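Local atomic coordinates of MATE family efflux transporter (PDB entry 6IDP), a protein that probably exports drugs and other foreign compounds from Vibrio cholerae as a membrane-embedded MATE multidrug transporter, changing conformation in a proton-dependent manner. Residues M367-V372 with W423-A428; L33-F38 with I176-F181; A73-A78 with K88-L93; G262-A267 with E342-Q347. All coordinates share one frame; numbering follows the deposited sequence.

How the contacts relate
From the N terminus, helix 5-39 supplies the first half of contact 2, whose partner arrives only with helix 161-184. Inside the long loop so closed lies contact 3, a short hairpin between helices 54-80 and 84-111. These two contacts tie together helices of the first MatE region. The chain then enters the second MatE region, where contact 4 closes a loop from helix 263-279 to helix 343-355. Contact 1 follows in series, joining helix 360-375, the next helix along, to the long C-terminal helix 379-435. No pair of contacts crosses. Contacts 3 and 4 lie farthest apart, about 48 Å between centres, on opposite sides of the chain's centre.

Contact 1: M367-V372 with W423-A428; sequences MLMVSV and WAAWLA. With OLC ((2R)-2,3-dihydroxypropyl (9Z)-octadec-9-enoate), chain T; OLC ((2R)-2,3-dihydroxypropyl (9Z)-octadec-9-enoate), chain G; OLC ((2R)-2,3-dihydroxypropyl (9Z)-octadec-9-enoate), chain I.
Met369 lies against Ala425 and Trp426, and the whole contact is carried by these three buried residues. The tight part is at Ala425, where the CA atoms of Met369 and Ala425 are 6.1 Å apart. Met369 CB meets Ala425 CB at 3.9 Å, and its CG rests on the Ala425 carbonyl oxygen O at 3.8 Å. CG stands beside the backbone N (chi1 -66°), and the chain bends again at chi2, which brings SD round to the indole. Met369 SD reaches Trp426 CE3 at 4.1 Å and lies 71° off the normal through the centroid of the six-membered ring.

Away from Ala425, helix 379-435 is covered by lipid instead of protein. Over one face of Trp426 runs the acyl chain of the monoolein of chain G, C12 lying 3.9 Å from Trp426 CE3. A turn earlier, the Trp423 ring is sandwiched between Leu427 CD1 on one face and a second monoolein (chain T), whose C12 comes within 3.5 Å of Trp423 CE2. A third lipid, of chain I, passes Ala424 and Leu427. The arrangement is a Met-aromatic contact between helices 360-375 and 379-435 at the lipid-facing surface of this transporter.

Contact 2: L33-F38 with I176-F181; sequences LVDSAF and ILDPIF
Asp35 and Asp178 bring one oxygen of each carboxylate together across the segments 33-38 and 176-181, which run nearly parallel (6°) with their axes 10.5 Å apart. In this polar contact Asp35 OD1 stands 2.8 Å from Asp178 OD2. The two carboxylate planes differ by only 28°, though the side chains themselves run roughly perpendicular. With CG of Asp35 anti to its own backbone N (chi1 166°), the carboxylate swings across to helix 161-184.

The two acids belong to helices of the first MatE region, and their closeness is consistent with a part in the proton-dependent conformational change of this transporter. The contact lies near the C-terminal end of helix 5-39, while helix 161-184 is kinked at Pro179, whose N makes no bond to the preceding turn.

An edge contact joins the acids to the aromatic ring: Asp178 OD2 lies in the plane of Phe38, at its C-H rim, 3.6 Å from Phe38 CD2. Apolar packing comes from Pro179, which covers one face of that ring with CB above the rim, while Pro179 CD reaches Phe38 CE2 at 3.8 Å; Val34 O lies over the opposite face. Farther out, Ile182 and Phe183 also touch Phe38, while Ala195 of helix 189-213 packs on Asp178.

Contact 3: A73-A78 with K88-L93; sequences AVISRA and KQLGGL
Ile75 and Leu90 mark the nearest approach of two antiparallel helices, their CA atoms 6.7 Å apart. The axes of the segments 73-78 and 88-93 pass at 9.7 Å and cross at -164°, so the helices run almost alongside each other in opposite directions. No hydrogen bond links them, and the contact is made by aliphatic side chains and one glycine.

Leu90 points at the partner helix and meets two residues there. Its CD1 touches Val74 CG1 at 3.7 Å, the valine lying across the leucine, nearly perpendicular to it. Leu90 CB lies 3.8 Å from Ile75 CG1, where the two chains lie alongside and point opposite ways. Ile75 sets off from its backbone with CG1 anti to the carbonyl carbon (chi1 -67°) and is extended beyond it, which carries CD1 past Leu90 to the backbone of the next residue. There Ile75 CD1 rests directly on the main chain, 3.7 Å from Gly91 N and 3.8 Å from Gly91 CA.

Outside this pair, helix 226-259 covers one flank, Leu233 touching Val74 and Ser229 touching Leu90. Gln89, on the same helix as Leu90, hydrogen-bonds through NE2 to the carbonyl oxygen of Gln220. Only a few residues separate helix 54-80 from helix 84-111, and the whole is an antiparallel helical hairpin, here closed near its turn within the first MatE region.

Contact 4: G262-A267 with E342-Q347; sequences GTAAVA and ETEVSQ
Ala264 faces Glu344 and Val345 where two helix beginnings press together. Its methyl sits on the face of the Glu344 carboxylate, Ala264 CB lying 3.5 Å from Glu344 CD and 3.6 Å from Glu344 OE2, and the aliphatic CG of the same side chain lies just as near. Val345 adds its two methyls. CG2 reaches Ala264 CB at 4.0 Å, while CG1 reaches Ala267 CB, one turn on, at the same 4.0 Å. Small alanines make this close approach possible: the CA atoms of Ala264 and Val345 are only 5.0 Å apart.

Glu344 is brought over Ala264 by its extended chain, with CG anti to the backbone N (chi1 -171°). Its carboxylate lies near the first turn of helix 263-279, whose end may stabilise the negative charge slightly. The short segments 263-267 and 343-347 cross at -53° with axes 8.4 Å apart, a steep crossing of two N-terminal ends at the periphery of the second MatE region, about 28 Å from the centre of the chain to the centre of the contact.

Behind these residues stand the helix starts. Gly262 takes the N-cap position with a positive phi of 103°, and its O accepts a bond from Val266 N. Glu342 is the N-cap of helix 343-355, and its own N is hydrogen-bonded to Thr340 OG1. Ser346 OG donates to Thr343 O at 2.9 Å, an oxygen that Gln347 N also reaches from the same face. Thr340 in addition packs on Val345 and Ser346.

Contact 1: M367-V372 with W423-A428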
# COMPACT_ATOMS: atom_id res chain seq x y z
N MET A 367 4.68 10.67 -0.83
CA MET A 367 3.83 9.64 -0.25
C MET A 367 3.13 10.16 1.00
O MET A 367 1.94 9.90 1.22
CB MET A 367 4.64 8.39 0.09
CG MET A 367 5.25 7.69 -1.12
SD MET A 367 6.50 6.47 -0.65
CE MET A 367 5.54 5.37 0.37
N LEU A 368 3.88 10.89 1.81
CA LEU A 368 3.38 11.42 3.07
C LEU A 368 2.28 12.45 2.84
O LEU A 368 1.24 12.43 3.49
CB LEU A 368 4.52 12.04 3.87
CG LEU A 368 4.61 11.74 5.37
CD1 LEU A 368 4.76 10.25 5.60
CD2 LEU A 368 5.78 12.50 5.97
N MET A 369 2.52 13.34 1.88
CA MET A 369 1.58 14.41 1.58
C MET A 369 0.26 13.87 1.03
O MET A 369 -0.80 14.44 1.31
CB MET A 369 2.21 15.41 0.61
CG MET A 369 3.39 16.18 1.18
SD MET A 369 2.97 17.16 2.63
CE MET A 369 3.59 16.14 3.97
N VAL A 370 0.32 12.79 0.26
CA VAL A 370 -0.88 12.15 -0.25
C VAL A 370 -1.75 11.64 0.90
O VAL A 370 -2.95 11.92 0.95
CB VAL A 370 -0.56 10.96 -1.20
CG1 VAL A 370 -1.81 10.11 -1.44
CG2 VAL A 370 -0.00 11.47 -2.52
N SER A 371 -1.13 10.91 1.82
CA SER A 371 -1.86 10.35 2.95
C SER A 371 -2.38 11.44 3.89
O SER A 371 -3.45 11.29 4.48
CB SER A 371 -0.96 9.38 3.73
OG SER A 371 0.09 10.07 4.37
N VAL A 372 -1.64 12.53 4.02
CA VAL A 372 -2.04 13.65 4.86
C VAL A 372 -3.23 14.39 4.25
O VAL A 372 -4.19 14.73 4.94
CB VAL A 372 -0.88 14.63 5.10
CG1 VAL A 372 -1.39 15.96 5.64
CG2 VAL A 372 0.14 14.02 6.06
N TRP A 423 8.97 18.06 -3.79
CA TRP A 423 8.91 19.50 -3.61
C TRP A 423 7.53 20.03 -4.00
O TRP A 423 6.96 20.88 -3.32
CB TRP A 423 10.02 20.17 -4.43
CG TRP A 423 10.06 21.67 -4.32
CD1 TRP A 423 10.00 22.57 -5.35
CD2 TRP A 423 10.18 22.44 -3.12
NE1 TRP A 423 10.07 23.85 -4.86
CE2 TRP A 423 10.18 23.80 -3.50
CE3 TRP A 423 10.29 22.12 -1.77
CZ2 TRP A 423 10.29 24.83 -2.57
CZ3 TRP A 423 10.39 23.15 -0.85
CH2 TRP A 423 10.39 24.49 -1.25
N ALA A 424 7.00 19.50 -5.10
CA ALA A 424 5.67 19.89 -5.57
C ALA A 424 4.59 19.47 -4.59
O ALA A 424 3.61 20.20 -4.38
CB ALA A 424 5.40 19.27 -6.94
N ALA A 425 4.76 18.30 -3.99
CA ALA A 425 3.78 17.77 -3.04
C ALA A 425 3.70 18.64 -1.80
O ALA A 425 2.61 18.93 -1.30
CB ALA A 425 4.13 16.34 -2.67
N TRP A 426 4.86 19.05 -1.30
CA TRP A 426 4.94 19.92 -0.14
C TRP A 426 4.29 21.28 -0.41
O TRP A 426 3.64 21.85 0.46
CB TRP A 426 6.40 20.11 0.29
CG TRP A 426 6.58 21.19 1.31
CD1 TRP A 426 7.07 22.44 1.09
CD2 TRP A 426 6.25 21.13 2.70
NE1 TRP A 426 7.08 23.16 2.26
CE2 TRP A 426 6.58 22.37 3.26
CE3 TRP A 426 5.72 20.13 3.52
CZ2 TRP A 426 6.39 22.65 4.62
CZ3 TRP A 426 5.53 20.41 4.86
CH2 TRP A 426 5.87 21.66 5.40
N LEU A 427 4.46 21.79 -1.63
CA LEU A 427 3.86 23.06 -2.03
C LEU A 427 2.34 22.96 -2.13
O LEU A 427 1.62 23.88 -1.75
CB LEU A 427 4.44 23.53 -3.36
CG LEU A 427 5.91 23.96 -3.35
CD1 LEU A 427 6.39 24.31 -4.75
CD2 LEU A 427 6.10 25.14 -2.41
N ALA A 428 1.87 21.84 -2.66
CA ALA A 428 0.44 21.59 -2.81
C ALA A 428 -0.24 21.46 -1.45
O ALA A 428 -1.36 21.92 -1.25
CB ALA A 428 0.20 20.34 -3.64
C18 OLC T . 16.05 18.31 -1.68
C17 OLC T . 15.14 18.95 -2.70
C16 OLC T . 14.44 20.14 -2.09
C12 OLC T . 13.65 23.56 -3.96
C15 OLC T . 13.45 20.72 -3.08
C13 OLC T . 13.49 22.39 -4.91
C14 OLC T . 14.18 21.17 -4.32
C18 OLC G . 12.62 17.27 -0.66
C10 OLC G . 9.32 20.32 7.02
C9 OLC G . 9.82 20.92 8.12
C17 OLC G . 11.42 18.10 -1.05
C11 OLC G . 9.80 20.75 5.65
C16 OLC G . 10.40 18.08 0.08
C12 OLC G . 9.41 19.72 4.61
C15 OLC G . 10.72 19.16 1.09
C13 OLC G . 10.01 20.12 3.27
C14 OLC G . 9.75 19.03 2.25
C18 OLC I . 3.73 23.01 -8.56
C17 OLC I . 2.78 22.11 -7.81
C11 OLC I . 2.86 27.81 -4.85
C16 OLC I . 2.28 22.83 -6.58
C12 OLC I . 2.84 26.78 -5.95
C15 OLC I . 1.45 24.03 -7.01
C13 OLC I . 1.41 26.37 -6.22
C14 OLC I . 1.21 24.92 -5.81

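Contact 2: L33-F38 with I176-F181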
# COMPACT_ATOMS: atom_id res chain seq x y z
N LEU A 33 8.01 -13.49 0.57
CA LEU A 33 9.27 -13.83 -0.07
C LEU A 33 9.48 -15.35 -0.04
O LEU A 33 9.87 -15.95 -1.04
CB LEU A 33 10.44 -13.12 0.60
CG LEU A 33 11.55 -12.60 -0.33
CD1 LEU A 33 11.09 -11.36 -1.08
CD2 LEU A 33 12.83 -12.32 0.45
N VAL A 34 9.21 -15.95 1.11
CA VAL A 34 9.32 -17.39 1.28
C VAL A 34 8.17 -18.10 0.57
O VAL A 34 8.32 -19.22 0.08
CB VAL A 34 9.35 -17.79 2.77
CG1 VAL A 34 9.61 -19.28 2.93
CG2 VAL A 34 10.42 -16.99 3.50
N ASP A 35 7.02 -17.44 0.50
CA ASP A 35 5.85 -17.98 -0.19
C ASP A 35 6.10 -18.13 -1.68
O ASP A 35 5.72 -19.14 -2.28
CB ASP A 35 4.62 -17.10 0.06
CG ASP A 35 3.48 -17.42 -0.89
OD1 ASP A 35 2.74 -18.39 -0.63
OD2 ASP A 35 3.31 -16.70 -1.89
N SER A 36 6.72 -17.12 -2.29
CA SER A 36 7.05 -17.17 -3.71
C SER A 36 8.06 -18.28 -3.99
O SER A 36 8.11 -18.82 -5.09
CB SER A 36 7.60 -15.82 -4.19
OG SER A 36 8.86 -15.54 -3.60
N ALA A 37 8.86 -18.62 -2.98
CA ALA A 37 9.84 -19.70 -3.11
C ALA A 37 9.14 -21.06 -3.15
O ALA A 37 9.58 -21.96 -3.86
CB ALA A 37 10.83 -19.65 -1.96
N PHE A 38 8.06 -21.19 -2.39
CA PHE A 38 7.28 -22.43 -2.36
C PHE A 38 6.60 -22.67 -3.71
O PHE A 38 6.62 -23.78 -4.23
CB PHE A 38 6.24 -22.39 -1.24
CG PHE A 38 6.82 -22.62 0.13
CD1 PHE A 38 7.95 -23.40 0.30
CD2 PHE A 38 6.22 -22.07 1.25
CE1 PHE A 38 8.48 -23.63 1.56
CE2 PHE A 38 6.74 -22.28 2.51
CZ PHE A 38 7.87 -23.06 2.67
N ILE A 176 3.69 -21.31 8.14
CA ILE A 176 3.65 -22.69 8.61
C ILE A 176 2.69 -23.56 7.80
O ILE A 176 3.01 -24.70 7.45
CB ILE A 176 3.23 -22.75 10.10
CG1 ILE A 176 4.26 -22.02 10.97
CG2 ILE A 176 3.08 -24.19 10.56
CD1 ILE A 176 3.89 -21.99 12.44
N LEU A 177 1.52 -23.02 7.49
CA LEU A 177 0.49 -23.78 6.78
C LEU A 177 0.81 -23.95 5.29
O LEU A 177 0.31 -24.87 4.65
CB LEU A 177 -0.87 -23.10 6.93
CG LEU A 177 -1.46 -23.10 8.34
CD1 LEU A 177 -2.75 -22.29 8.40
CD2 LEU A 177 -1.70 -24.52 8.82
N ASP A 178 1.66 -23.07 4.77
CA ASP A 178 1.98 -23.05 3.34
C ASP A 178 2.52 -24.39 2.82
O ASP A 178 1.92 -24.98 1.92
CB ASP A 178 2.97 -21.92 3.03
CG ASP A 178 2.41 -20.91 2.05
OD1 ASP A 178 1.19 -20.93 1.80
OD2 ASP A 178 3.20 -20.08 1.54
N PRO A 179 3.64 -24.90 3.38
CA PRO A 179 4.14 -26.14 2.76
C PRO A 179 3.25 -27.36 3.04
O PRO A 179 3.30 -28.33 2.29
CB PRO A 179 5.51 -26.31 3.40
CG PRO A 179 5.37 -25.69 4.74
CD PRO A 179 4.44 -24.52 4.55
N ILE A 180 2.46 -27.30 4.11
CA ILE A 180 1.59 -28.41 4.48
C ILE A 180 0.47 -28.61 3.47
O ILE A 180 0.16 -29.73 3.08
CB ILE A 180 0.98 -28.20 5.88
CG1 ILE A 180 2.09 -28.12 6.94
CG2 ILE A 180 0.00 -29.31 6.22
CD1 ILE A 180 1.57 -27.95 8.35
N PHE A 181 -0.15 -27.51 3.03
CA PHE A 181 -1.24 -27.60 2.07
C PHE A 181 -0.72 -27.74 0.64
O PHE A 181 -1.29 -28.48 -0.16
CB PHE A 181 -2.16 -26.39 2.19
CG PHE A 181 -3.14 -26.48 3.32
CD1 PHE A 181 -4.36 -27.11 3.15
CD2 PHE A 181 -2.83 -25.96 4.57
CE1 PHE A 181 -5.26 -27.20 4.19
CE2 PHE A 181 -3.73 -26.05 5.61
CZ PHE A 181 -4.95 -26.67 5.42

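Contact 3: A73-A78 with K88-L93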
# COMPACT_ATOMS: atom_id res chain seq x y z
N ALA A 73 -10.02 8.21 7.47
CA ALA A 73 -10.22 9.66 7.44
C ALA A 73 -11.57 10.09 8.03
O ALA A 73 -11.64 11.03 8.81
CB ALA A 73 -10.08 10.17 6.01
N VAL A 74 -12.64 9.40 7.65
CA VAL A 74 -13.97 9.81 8.06
C VAL A 74 -14.26 9.44 9.51
O VAL A 74 -14.81 10.24 10.27
CB VAL A 74 -15.05 9.22 7.14
CG1 VAL A 74 -16.44 9.62 7.62
CG2 VAL A 74 -14.83 9.68 5.71
N ILE A 75 -13.88 8.23 9.91
CA ILE A 75 -14.16 7.76 11.26
C ILE A 75 -13.31 8.48 12.32
O ILE A 75 -13.83 8.86 13.36
CB ILE A 75 -13.95 6.24 11.38
CG1 ILE A 75 -15.01 5.51 10.54
CG2 ILE A 75 -14.04 5.79 12.83
CD1 ILE A 75 -15.05 4.02 10.77
N SER A 76 -12.02 8.68 12.04
CA SER A 76 -11.16 9.34 13.03
C SER A 76 -11.58 10.79 13.24
O SER A 76 -11.55 11.29 14.37
CB SER A 76 -9.68 9.27 12.61
OG SER A 76 -9.43 10.00 11.42
N ARG A 77 -11.99 11.46 12.17
CA ARG A 77 -12.48 12.83 12.28
C ARG A 77 -13.76 12.89 13.11
O ARG A 77 -13.93 13.77 13.95
CB ARG A 77 -12.72 13.44 10.90
CG ARG A 77 -13.15 14.89 10.94
CD ARG A 77 -13.15 15.51 9.56
NE ARG A 77 -13.53 16.91 9.59
CZ ARG A 77 -13.40 17.75 8.57
NH1 ARG A 77 -12.90 17.32 7.42
NH2 ARG A 77 -13.77 19.01 8.69
N ALA A 78 -14.66 11.93 12.88
CA ALA A 78 -15.90 11.84 13.66
C ALA A 78 -15.60 11.66 15.14
O ALA A 78 -16.26 12.25 15.99
CB ALA A 78 -16.77 10.71 13.15
N LYS A 88 -18.97 4.69 15.41
CA LYS A 88 -19.04 3.23 15.48
C LYS A 88 -20.13 2.67 14.57
O LYS A 88 -20.07 1.51 14.18
CB LYS A 88 -19.24 2.76 16.92
CG LYS A 88 -20.60 3.06 17.52
CD LYS A 88 -20.71 2.42 18.89
CE LYS A 88 -22.08 2.65 19.50
NZ LYS A 88 -22.24 1.92 20.79
N GLN A 89 -21.11 3.50 14.23
CA GLN A 89 -22.08 3.13 13.21
C GLN A 89 -21.39 3.06 11.85
O GLN A 89 -21.67 2.19 11.04
CB GLN A 89 -23.25 4.11 13.16
CG GLN A 89 -24.20 4.03 14.33
CD GLN A 89 -25.22 5.16 14.32
OE1 GLN A 89 -24.91 6.28 13.91
NE2 GLN A 89 -26.43 4.87 14.77
N LEU A 90 -20.49 4.01 11.61
CA LEU A 90 -19.70 4.04 10.39
C LEU A 90 -18.82 2.80 10.29
O LEU A 90 -18.62 2.26 9.20
CB LEU A 90 -18.82 5.29 10.33
CG LEU A 90 -19.49 6.62 9.98
CD1 LEU A 90 -18.46 7.74 10.01
CD2 LEU A 90 -20.17 6.55 8.62
N GLY A 91 -18.31 2.36 11.43
CA GLY A 91 -17.47 1.17 11.49
C GLY A 91 -18.22 -0.05 11.00
O GLY A 91 -17.70 -0.85 10.23
N GLY A 92 -19.47 -0.18 11.46
CA GLY A 92 -20.34 -1.24 10.99
C GLY A 92 -20.66 -1.11 9.51
O GLY A 92 -20.69 -2.10 8.79
N LEU A 93 -20.90 0.12 9.06
CA LEU A 93 -21.25 0.38 7.67
C LEU A 93 -20.12 -0.01 6.72
O LEU A 93 -20.36 -0.57 5.65
CB LEU A 93 -21.63 1.85 7.46
CG LEU A 93 -22.02 2.24 6.03
CD1 LEU A 93 -23.28 1.50 5.58
CD2 LEU A 93 -22.19 3.74 5.89

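Contact 4: G262-A267 with E342-Q347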
# COMPACT_ATOMS: atom_id res chain seq x y z
N GLY A 262 17.65 -4.07 -23.05
CA GLY A 262 18.08 -5.44 -22.87
C GLY A 262 17.51 -6.12 -21.64
O GLY A 262 16.99 -5.47 -20.73
N THR A 263 17.63 -7.45 -21.61
CA THR A 263 17.10 -8.27 -20.52
C THR A 263 17.77 -7.98 -19.17
O THR A 263 17.13 -8.10 -18.12
CB THR A 263 17.25 -9.77 -20.85
OG1 THR A 263 17.03 -10.54 -19.66
CG2 THR A 263 18.63 -10.07 -21.38
N ALA A 264 19.04 -7.62 -19.21
CA ALA A 264 19.79 -7.36 -17.98
C ALA A 264 19.36 -6.06 -17.32
O ALA A 264 19.31 -5.97 -16.09
CB ALA A 264 21.28 -7.33 -18.26
N ALA A 265 19.05 -5.06 -18.14
CA ALA A 265 18.55 -3.80 -17.63
C ALA A 265 17.18 -4.00 -16.99
O ALA A 265 16.88 -3.41 -15.95
CB ALA A 265 18.47 -2.77 -18.75
N VAL A 266 16.35 -4.83 -17.61
CA VAL A 266 15.03 -5.14 -17.07
C VAL A 266 15.17 -5.84 -15.71
O VAL A 266 14.48 -5.49 -14.76
CB VAL A 266 14.21 -6.04 -18.02
CG1 VAL A 266 12.90 -6.44 -17.38
CG2 VAL A 266 13.96 -5.31 -19.33
N ALA A 267 16.08 -6.80 -15.64
CA ALA A 267 16.32 -7.54 -14.40
C ALA A 267 16.89 -6.64 -13.30
O ALA A 267 16.54 -6.78 -12.13
CB ALA A 267 17.27 -8.71 -14.66
N GLU A 342 24.72 -12.52 -11.70
CA GLU A 342 24.95 -12.09 -13.08
C GLU A 342 25.61 -10.72 -13.09
O GLU A 342 25.02 -9.72 -12.68
CB GLU A 342 23.64 -12.04 -13.86
CG GLU A 342 22.85 -13.34 -13.85
CD GLU A 342 21.63 -13.27 -14.76
OE1 GLU A 342 21.79 -12.89 -15.93
OE2 GLU A 342 20.52 -13.59 -14.29
N THR A 343 26.85 -10.67 -13.58
CA THR A 343 27.67 -9.46 -13.55
C THR A 343 27.05 -8.30 -14.32
O THR A 343 27.08 -7.15 -13.86
CB THR A 343 29.07 -9.74 -14.12
OG1 THR A 343 29.64 -10.87 -13.46
CG2 THR A 343 29.99 -8.53 -13.92
N GLU A 344 26.50 -8.59 -15.49
CA GLU A 344 25.85 -7.58 -16.31
C GLU A 344 24.71 -6.91 -15.55
O GLU A 344 24.52 -5.70 -15.63
CB GLU A 344 25.34 -8.19 -17.62
CG GLU A 344 24.84 -7.16 -18.63
CD GLU A 344 24.29 -7.81 -19.89
OE1 GLU A 344 24.32 -9.05 -19.99
OE2 GLU A 344 23.81 -7.07 -20.77
N VAL A 345 23.95 -7.72 -14.81
CA VAL A 345 22.85 -7.19 -14.02
C VAL A 345 23.36 -6.41 -12.81
O VAL A 345 22.87 -5.32 -12.52
CB VAL A 345 21.91 -8.31 -13.54
CG1 VAL A 345 20.72 -7.72 -12.79
CG2 VAL A 345 21.43 -9.14 -14.71
N SER A 346 24.36 -6.96 -12.13
CA SER A 346 24.89 -6.34 -10.92
C SER A 346 25.59 -5.01 -11.20
O SER A 346 25.61 -4.12 -10.36
CB SER A 346 25.84 -7.30 -10.19
OG SER A 346 27.01 -7.53 -10.94
N GLN A 347 26.18 -4.89 -12.39
CA GLN A 347 26.84 -3.64 -12.78
C GLN A 347 25.82 -2.51 -12.97
O GLN A 347 26.06 -1.37 -12.57
CB GLN A 347 27.65 -3.83 -14.06
CG GLN A 347 28.99 -4.54 -13.86
CD GLN A 347 29.83 -4.55 -15.12
OE1 GLN A 347 29.46 -3.95 -16.13
NE2 GLN A 347 30.97 -5.23 -15.07